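PDB 4JIQ: GTN Reductase from Agrobacterium tumefaciens, which probably uses FMN to reduce activated carbon-carbon double bonds and probably also nitrate esters such as glycerol trinitrate. Local coordinates for residues N181-E186 against P236-F241; L24-S29 against E361-Y366; G64-P69 against Y129-D134. All coordinates share one frame; numbering follows the deposited sequence.

Contact 1: N181-E186 against P236-F241; sequences NGYLIE and PANDIF. With 1L5 ([(1E)-1-nitroprop-1-en-2-yl]benzene), chain C; FMN (flavin mononucleotide), chain B.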
loop_
_atom_site.group_PDB
_atom_site.type_symbol
_atom_site.label_atom_id
_atom_site.label_comp_id
_atom_site.label_asym_id
_atom_site.label_seq_id
_atom_site.Cartn_x
_atom_site.Cartn_y
_atom_site.Cartn_z
ATOM N N ASN A 181 -4.911 -5.032 3.518
ATOM C CA ASN A 181 -4.366 -5.483 4.808
ATOM C C ASN A 181 -5.127 -5.032 6.049
ATOM O O ASN A 181 -4.539 -4.820 7.110
ATOM C CB ASN A 181 -2.887 -5.107 4.928
ATOM C CG ASN A 181 -2.061 -5.659 3.784
ATOM O OD1 ASN A 181 -2.485 -6.585 3.088
ATOM N ND2 ASN A 181 -0.878 -5.100 3.585
ATOM N N GLY A 182 -6.442 -4.889 5.914
ATOM C CA GLY A 182 -7.313 -4.685 7.062
ATOM C C GLY A 182 -7.284 -3.295 7.672
ATOM O O GLY A 182 -7.531 -3.140 8.867
ATOM N N TYR A 183 -7.003 -2.282 6.860
ATOM C CA TYR A 183 -6.963 -0.915 7.361
ATOM C C TYR A 183 -8.269 -0.182 7.082
ATOM O O TYR A 183 -9.263 -0.826 6.749
ATOM C CB TYR A 183 -5.734 -0.178 6.820
ATOM C CG TYR A 183 -4.447 -0.744 7.373
ATOM C CD1 TYR A 183 -4.130 -0.596 8.718
ATOM C CD2 TYR A 183 -3.561 -1.442 6.563
ATOM C CE1 TYR A 183 -2.962 -1.115 9.240
ATOM C CE2 TYR A 183 -2.385 -1.967 7.082
ATOM C CZ TYR A 183 -2.093 -1.799 8.420
ATOM O OH TYR A 183 -0.929 -2.314 8.944
ATOM N N LEU A 184 -8.262 1.146 7.212
ATOM C CA LEU A 184 -9.500 1.937 7.213
ATOM C C LEU A 184 -10.493 1.607 6.093
ATOM O O LEU A 184 -11.660 1.322 6.360
ATOM C CB LEU A 184 -9.212 3.439 7.220
ATOM C CG LEU A 184 -10.479 4.300 7.271
ATOM C CD1 LEU A 184 -11.256 4.047 8.559
ATOM C CD2 LEU A 184 -10.161 5.776 7.115
ATOM N N ILE A 185 -10.029 1.628 4.849
ATOM C CA ILE A 185 -10.889 1.295 3.715
ATOM C C ILE A 185 -11.365 -0.158 3.771
ATOM O O ILE A 185 -12.536 -0.445 3.512
ATOM C CB ILE A 185 -10.194 1.577 2.367
ATOM C CG1 ILE A 185 -9.771 3.046 2.290
ATOM C CG2 ILE A 185 -11.110 1.226 1.204
ATOM C CD1 ILE A 185 -9.000 3.399 1.043
ATOM N N GLU A 186 -10.462 -1.068 4.126
ATOM C CA GLU A 186 -10.827 -2.473 4.290
ATOM C C GLU A 186 -11.858 -2.655 5.392
ATOM O O GLU A 186 -12.717 -3.534 5.315
ATOM C CB GLU A 186 -9.597 -3.326 4.594
ATOM C CG GLU A 186 -8.814 -3.743 3.369
ATOM C CD GLU A 186 -8.625 -5.247 3.278
ATOM O OE1 GLU A 186 -8.537 -5.764 2.143
ATOM O OE2 GLU A 186 -8.562 -5.912 4.336
ATOM N N PRO A 236 -6.087 -11.968 5.968
ATOM C CA PRO A 236 -6.672 -12.000 7.309
ATOM C C PRO A 236 -5.990 -10.994 8.234
ATOM O O PRO A 236 -6.263 -10.981 9.433
ATOM C CB PRO A 236 -6.359 -13.421 7.766
ATOM C CG PRO A 236 -5.024 -13.700 7.144
ATOM C CD PRO A 236 -4.985 -12.937 5.831
ATOM N N ALA A 237 -5.120 -10.162 7.669
ATOM C CA ALA A 237 -4.307 -9.228 8.443
ATOM C C ALA A 237 -5.120 -8.289 9.331
ATOM O O ALA A 237 -6.151 -7.756 8.916
ATOM C CB ALA A 237 -3.402 -8.424 7.517
ATOM N N ASN A 238 -4.638 -8.099 10.554
ATOM C CA ASN A 238 -5.251 -7.189 11.519
ATOM C C ASN A 238 -6.707 -7.501 11.868
ATOM O O ASN A 238 -7.566 -6.614 11.834
ATOM C CB ASN A 238 -5.105 -5.735 11.061
ATOM C CG ASN A 238 -3.662 -5.271 11.046
ATOM O OD1 ASN A 238 -2.932 -5.438 12.021
ATOM N ND2 ASN A 238 -3.243 -4.689 9.930
ATOM N N ASP A 239 -6.967 -8.767 12.189
ATOM C CA ASP A 239 -8.230 -9.198 12.795
ATOM C C ASP A 239 -9.461 -9.039 11.900
ATOM O O ASP A 239 -10.593 -9.074 12.386
ATOM C CB ASP A 239 -8.452 -8.472 14.126
ATOM C CG ASP A 239 -9.169 -9.329 15.146
ATOM O OD1 ASP A 239 -9.037 -10.568 15.075
ATOM O OD2 ASP A 239 -9.857 -8.764 16.023
ATOM N N ILE A 240 -9.238 -8.879 10.598
ATOM C CA ILE A 240 -10.333 -8.678 9.651
ATOM C C ILE A 240 -10.848 -9.994 9.061
ATOM O O ILE A 240 -10.067 -10.906 8.785
ATOM C CB ILE A 240 -9.924 -7.692 8.522
ATOM C CG1 ILE A 240 -10.155 -6.250 8.985
ATOM C CG2 ILE A 240 -10.668 -7.981 7.225
ATOM C CD1 ILE A 240 -10.545 -5.273 7.865
ATOM N N PHE A 241 -12.166 -10.088 8.887
ATOM C CA PHE A 241 -12.783 -11.244 8.239
ATOM C C PHE A 241 -13.874 -10.848 7.238
ATOM O O PHE A 241 -14.651 -9.924 7.485
ATOM C CB PHE A 241 -13.358 -12.200 9.291
ATOM C CG PHE A 241 -14.177 -13.323 8.711
ATOM C CD1 PHE A 241 -13.562 -14.448 8.187
ATOM C CD2 PHE A 241 -15.562 -13.259 8.705
ATOM C CE1 PHE A 241 -14.312 -15.487 7.658
ATOM C CE2 PHE A 241 -16.319 -14.293 8.178
ATOM C CZ PHE A 241 -15.692 -15.410 7.656
HETATM C C1 1L5 C . 2.248 -2.844 7.488
HETATM C C2 1L5 C . 2.918 -3.183 8.793
HETATM C C3 1L5 C . 3.023 -4.515 9.188
HETATM C C4 1L5 C . 3.638 -4.865 10.390
HETATM C C5 1L5 C . 4.169 -3.882 11.207
HETATM C C6 1L5 C . 4.073 -2.554 10.805
HETATM C C7 1L5 C . 3.459 -2.203 9.606
HETATM C C8 1L5 C . 1.486 -3.779 6.917
HETATM O O1 1L5 C . 0.991 -4.577 5.015
HETATM N N 1L5 C . 0.889 -3.660 5.807
HETATM O O 1L5 C . 0.096 -2.569 5.423
HETATM C C 1L5 C . 2.397 -1.503 6.837
HETATM N N1 FMN B . 2.199 -3.925 2.373
HETATM C C2 FMN B . 1.616 -2.689 2.159
HETATM O O2 FMN B . 0.638 -2.580 1.416
HETATM N N3 FMN B . 2.127 -1.568 2.778
HETATM C C4 FMN B . 3.219 -1.670 3.615
HETATM O O4 FMN B . 3.662 -0.653 4.155
HETATM C C4A FMN B . 3.797 -2.917 3.850
HETATM N N5 FMN B . 4.886 -3.061 4.681
HETATM C C5A FMN B . 5.553 -4.266 4.797
HETATM C C6 FMN B . 6.726 -4.348 5.547
HETATM C C7 FMN B . 7.396 -5.560 5.655
HETATM C C7M FMN B . 8.663 -5.637 6.453
HETATM C C8 FMN B . 6.902 -6.693 5.011
HETATM C C8M FMN B . 7.629 -8.003 5.129
HETATM C C9 FMN B . 5.726 -6.611 4.267
HETATM C C9A FMN B . 5.050 -5.392 4.146
HETATM N N10 FMN B . 3.893 -5.271 3.384
HETATM C C10 FMN B . 3.287 -4.040 3.217
HETATM C "C1'" FMN B . 3.488 -6.345 2.423
HETATM C "C2'" FMN B . 4.387 -6.372 1.195
HETATM O "O2'" FMN B . 4.228 -5.184 0.455
HETATM C "C3'" FMN B . 4.043 -7.550 0.297
HETATM O "O3'" FMN B . 2.647 -7.666 0.176
HETATM C "C4'" FMN B . 4.603 -8.886 0.789
HETATM O "O4'" FMN B . 4.307 -9.163 2.141
HETATM C "C5'" FMN B . 6.111 -8.931 0.566
HETATM O "O5'" FMN B . 6.466 -10.279 0.394
HETATM P P FMN B . 6.589 -10.842 -1.100
HETATM O O1P FMN B . 7.853 -10.338 -1.746
HETATM O O2P FMN B . 5.393 -10.392 -1.901
HETATM O O3P FMN B . 6.634 -12.344 -1.016
HETATM O O HOH W 1 -8.633 -4.160 10.861
#
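Asn238 reaches from the loop 236-241 to the turn after barrel strand 174-178 and donates ND2 to Asn181 O at 3.1 Å, with an N-H...O angle of 155°. The donor lies nearly along the C=O axis, and the oxygen stays close to the plane of the amide. CG of Asn238 sits beside its own backbone N (chi1 -66°), which brings the same ND2 to Tyr183 CZ at 3.5 Å; amide and ring planes are 57° apart, and the nitrogen approaches the ring obliquely. Asn181 O itself lies over one face of this ring, toward the rim. Further along, Ile240 lays CD1 on Gly182 CA at 3.4 Å and meets Glu186 CB with the same methyl at 3.9 Å. Water 1 links Gly182 O to Asn238 O, donating to the latter at 2.8 Å.

On the ligand side, the Tyr183 edge faces the nitro group, CE2 lying 3.0 Å from 1L5 O. Asn181 ND2 points at the other nitro oxygen, too closely for the exact distance to be trusted, while Thr271 engages its OD1. The hydroxyl partner of Tyr183 is Tyr65. The placing of Asn181, with His178 nearby, is consistent with the His/Asn pair that holds the acceptor in old yellow enzymes. Bonded through its carbonyl to Asn238, the Asn181 backbone is fixed from the adjoining loop, making Asn238 a second-shell residue of the nitro-binding site.

Contact 2: L24-S29 against E361-Y366; sequences LTRNRS and EGYTDY. With FMN (flavin mononucleotide), chain B; 1L5 ([(1E)-1-nitroprop-1-en-2-yl]benzene), chain C.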
loop_
_atom_site.group_PDB
_atom_site.type_symbol
_atom_site.label_atom_id
_atom_site.label_comp_id
_atom_site.label_asym_id
_atom_site.label_seq_id
_atom_site.Cartn_x
_atom_site.Cartn_y
_atom_site.Cartn_z
ATOM N N LEU A 24 6.871 -1.277 1.625
ATOM C CA LEU A 24 7.461 -1.952 2.777
ATOM C C LEU A 24 7.756 -0.979 3.910
ATOM O O LEU A 24 8.718 -0.217 3.844
ATOM C CB LEU A 24 8.763 -2.643 2.371
ATOM C CG LEU A 24 8.679 -3.703 1.278
ATOM C CD1 LEU A 24 9.957 -3.703 0.461
ATOM C CD2 LEU A 24 8.433 -5.068 1.897
ATOM N N THR A 25 6.932 -1.015 4.951
ATOM C CA THR A 25 7.167 -0.220 6.150
ATOM C C THR A 25 8.434 -0.689 6.859
ATOM O O THR A 25 8.585 -1.876 7.138
ATOM C CB THR A 25 5.976 -0.323 7.122
ATOM O OG1 THR A 25 4.866 0.409 6.591
ATOM C CG2 THR A 25 6.344 0.242 8.487
ATOM N N ARG A 26 9.344 0.239 7.148
ATOM C CA ARG A 26 10.605 -0.118 7.797
ATOM C C ARG A 26 10.744 0.513 9.176
ATOM O O ARG A 26 11.623 0.130 9.952
ATOM C CB ARG A 26 11.799 0.281 6.925
ATOM C CG ARG A 26 11.652 -0.110 5.467
ATOM C CD ARG A 26 11.508 -1.619 5.324
ATOM N NE ARG A 26 12.550 -2.320 6.064
ATOM C CZ ARG A 26 13.742 -2.631 5.564
ATOM N NH1 ARG A 26 14.631 -3.264 6.317
ATOM N NH2 ARG A 26 14.044 -2.308 4.311
ATOM N N ASN A 27 9.874 1.477 9.468
ATOM C CA ASN A 27 9.905 2.202 10.735
ATOM C C ASN A 27 11.249 2.880 10.986
ATOM O O ASN A 27 11.874 2.670 12.027
ATOM C CB ASN A 27 9.551 1.270 11.898
ATOM C CG ASN A 27 8.177 0.653 11.747
ATOM O OD1 ASN A 27 8.037 -0.470 11.263
ATOM N ND2 ASN A 27 7.149 1.393 12.150
ATOM N N ARG A 28 11.688 3.701 10.036
ATOM C CA ARG A 28 12.995 4.339 10.146
ATOM C C ARG A 28 12.949 5.831 9.830
ATOM O O ARG A 28 13.924 6.395 9.333
ATOM C CB ARG A 28 14.009 3.626 9.244
ATOM C CG ARG A 28 15.139 2.945 9.990
ATOM C CD ARG A 28 15.632 1.700 9.277
ATOM N NE ARG A 28 14.618 0.653 9.263
ATOM C CZ ARG A 28 14.885 -0.649 9.265
ATOM N NH1 ARG A 28 16.142 -1.071 9.277
ATOM N NH2 ARG A 28 13.891 -1.527 9.256
ATOM N N SER A 29 11.812 6.459 10.120
ATOM C CA SER A 29 11.646 7.900 9.933
ATOM C C SER A 29 11.095 8.554 11.198
ATOM O O SER A 29 9.901 8.844 11.280
ATOM C CB SER A 29 10.723 8.190 8.749
ATOM O OG SER A 29 11.291 7.733 7.536
ATOM N N GLU A 361 21.933 -1.043 9.410
ATOM C CA GLU A 361 22.050 -2.495 9.340
ATOM C C GLU A 361 20.726 -3.150 8.960
ATOM O O GLU A 361 19.703 -2.928 9.606
ATOM C CB GLU A 361 22.570 -3.069 10.659
ATOM C CG GLU A 361 22.803 -4.572 10.618
ATOM C CD GLU A 361 23.714 -5.054 11.730
ATOM O OE1 GLU A 361 24.206 -4.207 12.504
ATOM O OE2 GLU A 361 23.941 -6.279 11.825
ATOM N N GLY A 362 20.758 -3.958 7.906
ATOM C CA GLY A 362 19.564 -4.614 7.406
ATOM C C GLY A 362 18.666 -3.655 6.650
ATOM O O GLY A 362 17.473 -3.906 6.481
ATOM N N TYR A 363 19.250 -2.556 6.185
ATOM C CA TYR A 363 18.486 -1.495 5.547
ATOM C C TYR A 363 19.231 -0.966 4.320
ATOM O O TYR A 363 18.811 -1.195 3.185
ATOM C CB TYR A 363 18.206 -0.381 6.565
ATOM C CG TYR A 363 17.287 0.719 6.085
ATOM C CD1 TYR A 363 16.010 0.435 5.621
ATOM C CD2 TYR A 363 17.689 2.047 6.125
ATOM C CE1 TYR A 363 15.166 1.444 5.188
ATOM C CE2 TYR A 363 16.855 3.061 5.697
ATOM C CZ TYR A 363 15.595 2.755 5.227
ATOM O OH TYR A 363 14.760 3.766 4.799
ATOM N N THR A 364 20.346 -0.278 4.549
ATOM C CA THR A 364 21.154 0.258 3.458
ATOM C C THR A 364 22.462 -0.509 3.259
ATOM O O THR A 364 23.248 -0.179 2.370
ATOM C CB THR A 364 21.502 1.745 3.689
ATOM O OG1 THR A 364 22.143 1.897 4.963
ATOM C CG2 THR A 364 20.251 2.604 3.649
ATOM N N ASP A 365 22.701 -1.527 4.081
ATOM C CA ASP A 365 23.978 -2.238 4.033
ATOM C C ASP A 365 23.937 -3.559 3.258
ATOM O O ASP A 365 24.896 -4.329 3.292
ATOM C CB ASP A 365 24.543 -2.449 5.444
ATOM C CG ASP A 365 23.730 -3.435 6.262
ATOM O OD1 ASP A 365 22.556 -3.690 5.912
ATOM O OD2 ASP A 365 24.269 -3.950 7.264
ATOM N N TYR A 366 22.831 -3.816 2.563
ATOM C CA TYR A 366 22.746 -4.967 1.665
ATOM C C TYR A 366 23.586 -4.719 0.415
ATOM O O TYR A 366 23.438 -3.689 -0.244
ATOM C CB TYR A 366 21.297 -5.251 1.267
ATOM C CG TYR A 366 20.479 -5.935 2.337
ATOM C CD1 TYR A 366 20.563 -7.309 2.534
ATOM C CD2 TYR A 366 19.613 -5.210 3.144
ATOM C CE1 TYR A 366 19.811 -7.939 3.509
ATOM C CE2 TYR A 366 18.857 -5.830 4.119
ATOM C CZ TYR A 366 18.961 -7.194 4.298
ATOM O OH TYR A 366 18.209 -7.809 5.272
HETATM N N1 FMN B . 2.199 -3.925 2.373
HETATM C C2 FMN B . 1.616 -2.689 2.159
HETATM O O2 FMN B . 0.638 -2.580 1.416
HETATM N N3 FMN B . 2.127 -1.568 2.778
HETATM C C4 FMN B . 3.219 -1.670 3.615
HETATM O O4 FMN B . 3.662 -0.653 4.155
HETATM C C4A FMN B . 3.797 -2.917 3.850
HETATM N N5 FMN B . 4.886 -3.061 4.681
HETATM C C5A FMN B . 5.553 -4.266 4.797
HETATM C C6 FMN B . 6.726 -4.348 5.547
HETATM C C7 FMN B . 7.396 -5.560 5.655
HETATM C C7M FMN B . 8.663 -5.637 6.453
HETATM C C8 FMN B . 6.902 -6.693 5.011
HETATM C C8M FMN B . 7.629 -8.003 5.129
HETATM C C9 FMN B . 5.726 -6.611 4.267
HETATM C C9A FMN B . 5.050 -5.392 4.146
HETATM N N10 FMN B . 3.893 -5.271 3.384
HETATM C C10 FMN B . 3.287 -4.040 3.217
HETATM C "C1'" FMN B . 3.488 -6.345 2.423
HETATM C "C2'" FMN B . 4.387 -6.372 1.195
HETATM O "O2'" FMN B . 4.228 -5.184 0.455
HETATM C "C3'" FMN B . 4.043 -7.550 0.297
HETATM O "O3'" FMN B . 2.647 -7.666 0.176
HETATM C "C4'" FMN B . 4.603 -8.886 0.789
HETATM O "O4'" FMN B . 4.307 -9.163 2.141
HETATM C "C5'" FMN B . 6.111 -8.931 0.566
HETATM O "O5'" FMN B . 6.466 -10.279 0.394
HETATM P P FMN B . 6.589 -10.842 -1.100
HETATM O O1P FMN B . 7.853 -10.338 -1.746
HETATM O O2P FMN B . 5.393 -10.392 -1.901
HETATM O O3P FMN B . 6.634 -12.344 -1.016
HETATM C C1 1L5 C . 2.248 -2.844 7.488
HETATM C C2 1L5 C . 2.918 -3.183 8.793
HETATM C C3 1L5 C . 3.023 -4.515 9.188
HETATM C C4 1L5 C . 3.638 -4.865 10.390
HETATM C C5 1L5 C . 4.169 -3.882 11.207
HETATM C C6 1L5 C . 4.073 -2.554 10.805
HETATM C C7 1L5 C . 3.459 -2.203 9.606
HETATM C C8 1L5 C . 1.486 -3.779 6.917
HETATM O O1 1L5 C . 0.991 -4.577 5.015
HETATM N N 1L5 C . 0.889 -3.660 5.807
HETATM O O 1L5 C . 0.096 -2.569 5.423
HETATM C C 1L5 C . 2.397 -1.503 6.837
HETATM O O HOH W 2 16.513 -2.982 3.180
#
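The backbones of Arg26 and Tyr363 stay well apart, CA to CA 8.3 Å at their nearest, and the gap between the loop after the first barrel strand and the C-terminal tail is filled by two arginines and a tyrosine. Arg26, bent at chi2 and chi3, turns its guanidinium edge to the tail: NH1 donates to Gly362 O at 2.9 Å, the donor slightly tilted from the carbonyl plane. NH2 gives a hydrogen to water 2 at 2.8 Å, and that water in turn donates to Tyr363 O. One guanidinium face meets the rim of Tyr363, NH2 coming to 3.6 Å from CD1, with the two planes 76° apart.

Arg28 meets the same ring quite differently. Its guanidinium lies flat on Tyr363, planes at 22° and centres 4.6 Å apart, but shifted toward CD1, since it is the methylene CD that stands over the middle of the ring, 3.7 Å from the centroid, in a CH-pi contact. The group is held flat by a side-on grip on Arg26 O, with NH2 at 2.9 Å in the carbonyl plane on a lone pair and NE at 3.1 Å above that plane. Tyr363 reaches out with CG opposite its backbone N (chi1 -173°), so that Arg28 covers one ring face and Arg26 meets its edge; Asn38 binds its hydroxyl, and Tyr41 also stacks on its ring.

Next to Arg26, Thr25 hydrogen-bonds FMN N5 through its backbone N and O4 through OG1. The two buried guanidinium groups are probably balanced largely by carbonyl oxygens, and that of Arg28 also by the face of Tyr363; through them the tail is tied to the loop that carries the FMN-binding Thr25.

Contact 3: G64-P69 against Y129-D134; sequences GYADVP and YIINDD. With 1L5 ([(1E)-1-nitroprop-1-en-2-yl]benzene), chain C.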
loop_
_atom_site.group_PDB
_atom_site.type_symbol
_atom_site.label_atom_id
_atom_site.label_comp_id
_atom_site.label_asym_id
_atom_site.label_seq_id
_atom_site.Cartn_x
_atom_site.Cartn_y
_atom_site.Cartn_z
ATOM N N GLY A 64 -0.527 4.662 12.628
ATOM C CA GLY A 64 -0.790 3.497 13.446
ATOM C C GLY A 64 0.454 2.828 13.994
ATOM O O GLY A 64 0.349 1.840 14.712
ATOM N N TYR A 65 1.628 3.352 13.650
ATOM C CA TYR A 65 2.893 2.808 14.145
ATOM C C TYR A 65 3.923 3.915 14.371
ATOM O O TYR A 65 3.824 4.995 13.792
ATOM C CB TYR A 65 3.453 1.760 13.176
ATOM C CG TYR A 65 2.470 0.676 12.797
ATOM C CD1 TYR A 65 2.290 -0.443 13.602
ATOM C CD2 TYR A 65 1.714 0.774 11.633
ATOM C CE1 TYR A 65 1.388 -1.433 13.258
ATOM C CE2 TYR A 65 0.811 -0.210 11.282
ATOM C CZ TYR A 65 0.652 -1.311 12.097
ATOM O OH TYR A 65 -0.248 -2.290 11.746
ATOM N N ALA A 66 4.919 3.637 15.207
ATOM C CA ALA A 66 5.963 4.614 15.512
ATOM C C ALA A 66 7.023 4.712 14.411
ATOM O O ALA A 66 7.311 3.731 13.722
ATOM C CB ALA A 66 6.615 4.294 16.852
ATOM N N ASP A 67 7.591 5.909 14.262
ATOM C CA ASP A 67 8.658 6.190 13.294
ATOM C C ASP A 67 8.271 5.968 11.833
ATOM O O ASP A 67 9.109 5.590 11.013
ATOM C CB ASP A 67 9.930 5.405 13.630
ATOM C CG ASP A 67 10.634 5.941 14.858
ATOM O OD1 ASP A 67 10.247 7.027 15.337
ATOM O OD2 ASP A 67 11.580 5.282 15.339
ATOM N N VAL A 68 7.007 6.214 11.511
ATOM C CA VAL A 68 6.526 6.079 10.139
ATOM C C VAL A 68 6.381 7.446 9.464
ATOM O O VAL A 68 5.714 8.334 9.991
ATOM C CB VAL A 68 5.187 5.309 10.093
ATOM C CG1 VAL A 68 4.503 5.473 8.742
ATOM C CG2 VAL A 68 5.420 3.840 10.409
ATOM N N PRO A 69 7.007 7.614 8.288
ATOM C CA PRO A 69 6.983 8.886 7.551
ATOM C C PRO A 69 5.579 9.266 7.087
ATOM O O PRO A 69 4.840 8.414 6.593
ATOM C CB PRO A 69 7.880 8.606 6.340
ATOM C CG PRO A 69 7.818 7.126 6.156
ATOM C CD PRO A 69 7.710 6.554 7.542
ATOM N N TYR A 129 3.616 -0.539 17.182
ATOM C CA TYR A 129 4.901 -0.042 17.657
ATOM C C TYR A 129 4.697 1.301 18.344
ATOM O O TYR A 129 4.243 2.257 17.719
ATOM C CB TYR A 129 5.879 0.154 16.496
ATOM C CG TYR A 129 6.142 -1.076 15.659
ATOM C CD1 TYR A 129 5.270 -1.446 14.647
ATOM C CD2 TYR A 129 7.278 -1.851 15.861
ATOM C CE1 TYR A 129 5.502 -2.557 13.874
ATOM C CE2 TYR A 129 7.523 -2.971 15.087
ATOM C CZ TYR A 129 6.628 -3.317 14.094
ATOM O OH TYR A 129 6.855 -4.427 13.315
ATOM N N ILE A 130 5.038 1.379 19.625
ATOM C CA ILE A 130 4.950 2.644 20.349
ATOM C C ILE A 130 6.302 3.040 20.930
ATOM O O ILE A 130 6.853 2.346 21.783
ATOM C CB ILE A 130 3.887 2.596 21.459
ATOM C CG1 ILE A 130 2.492 2.676 20.844
ATOM C CG2 ILE A 130 4.083 3.746 22.434
ATOM C CD1 ILE A 130 1.613 1.508 21.173
ATOM N N ILE A 131 6.836 4.161 20.459
ATOM C CA ILE A 131 8.157 4.592 20.894
ATOM C C ILE A 131 8.123 5.092 22.338
ATOM O O ILE A 131 7.132 5.678 22.788
ATOM C CB ILE A 131 8.762 5.654 19.947
ATOM C CG1 ILE A 131 10.194 5.268 19.570
ATOM C CG2 ILE A 131 8.724 7.039 20.576
ATOM C CD1 ILE A 131 10.287 3.989 18.767
ATOM N N ASN A 132 9.213 4.836 23.057
ATOM C CA ASN A 132 9.290 5.115 24.485
ATOM C C ASN A 132 10.382 6.141 24.808
ATOM O O ASN A 132 11.514 5.779 25.122
ATOM C CB ASN A 132 9.510 3.802 25.251
ATOM C CG ASN A 132 9.506 3.981 26.766
ATOM O OD1 ASN A 132 9.675 5.084 27.282
ATOM N ND2 ASN A 132 9.324 2.878 27.486
ATOM N N ASP A 133 10.012 7.418 24.744
ATOM C CA ASP A 133 10.922 8.548 24.953
ATOM C C ASP A 133 11.953 8.726 23.829
ATOM O O ASP A 133 11.941 9.735 23.130
ATOM C CB ASP A 133 11.630 8.487 26.319
ATOM C CG ASP A 133 10.695 8.750 27.488
ATOM O OD1 ASP A 133 9.782 9.596 27.370
ATOM O OD2 ASP A 133 10.888 8.110 28.543
ATOM N N ASP A 134 12.846 7.755 23.661
ATOM C CA ASP A 134 13.986 7.911 22.742
ATOM C C ASP A 134 14.351 6.775 21.757
ATOM O O ASP A 134 14.669 7.090 20.603
ATOM C CB ASP A 134 15.253 8.337 23.504
ATOM C CG ASP A 134 15.251 9.806 23.882
ATOM O OD1 ASP A 134 15.636 10.639 23.034
ATOM O OD2 ASP A 134 14.892 10.120 25.037
HETATM C C1 1L5 C . 2.248 -2.844 7.488
HETATM C C2 1L5 C . 2.918 -3.183 8.793
HETATM C C3 1L5 C . 3.023 -4.515 9.188
HETATM C C4 1L5 C . 3.638 -4.865 10.390
HETATM C C5 1L5 C . 4.169 -3.882 11.207
HETATM C C6 1L5 C . 4.073 -2.554 10.805
HETATM C C7 1L5 C . 3.459 -2.203 9.606
HETATM C C8 1L5 C . 1.486 -3.779 6.917
HETATM O O1 1L5 C . 0.991 -4.577 5.015
HETATM N N 1L5 C . 0.889 -3.660 5.807
HETATM O O 1L5 C . 0.096 -2.569 5.423
HETATM C C 1L5 C . 2.397 -1.503 6.837
#
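Ala66 N donates to Tyr129 O at 2.9 Å, a weak bond because the N-H...O angle is only 125°. It joins the loop after barrel strand 50-57 to the excursion that follows strand 127-128, and beside it the two segments come together through apolar side chains. Ala66 CB points toward the partner segment, between Tyr129 O and the Ile131 side chain, where it packs against Ile131 CB at 4.0 Å. The CD1 methyl of Ile131 continues past it to Asp67 OD2 at 3.9 Å, the two side chains crossing at about a right angle near the surface.

Toward the flavin pocket the contact becomes aromatic. Tyr65 and Tyr129 meet corner to corner, CD1 to CD1 at 3.3 Å, with ring centroids 5.7 Å apart and planes inclined by 65°. Neither stacked nor perpendicular, the pair forms an oblique corner in which the Tyr129 ring presents its edge. Tyr65, its CG beside the backbone N (chi1 -52°), offers one face to the phenyl group of 1L5: ligand C6 stands over the ring centre, and CE2 lies 3.7 Å from C7. Tyr129 meets the same phenyl group along its edge, with CE1 3.3 Å from ligand C5. The Tyr65 hydroxyl is engaged by Tyr183, and Tyr129 also meets the ring of Tyr356.

One by its face and the other by its edge, the two tyrosines form an aromatic wall suited to the phenyl end of the ligand. With just one weak backbone bond between the segments, the joint depends largely on van der Waals contact, and the shape of this wall probably depends on how the two rings abut.

How the contacts relate
All three contacts join loops around the mouth of the TIM barrel, in contact 1 with the start of a helix, and touch 1L5, but at different depths. Contact 1 is buried near the nitro end and combines an amide bond and a water bridge with Ile240 packing; contact 2, also buried, anchors the C-terminal tail with arginines. Both touch FMN, contact 2 by hydrogen bonds from Thr25. Contact 3 is partly buried, grading from aromatic pocket wall to exposed rim, and mostly apolar. It touches both others: Tyr65 OH lies 2.9 Å from Tyr183 OH of contact 1, and Asn27 ND2 of contact 2 lies 2.8 Å from Ala66 O, both probable hydrogen bonds. Contacts 1 and 2 do not touch.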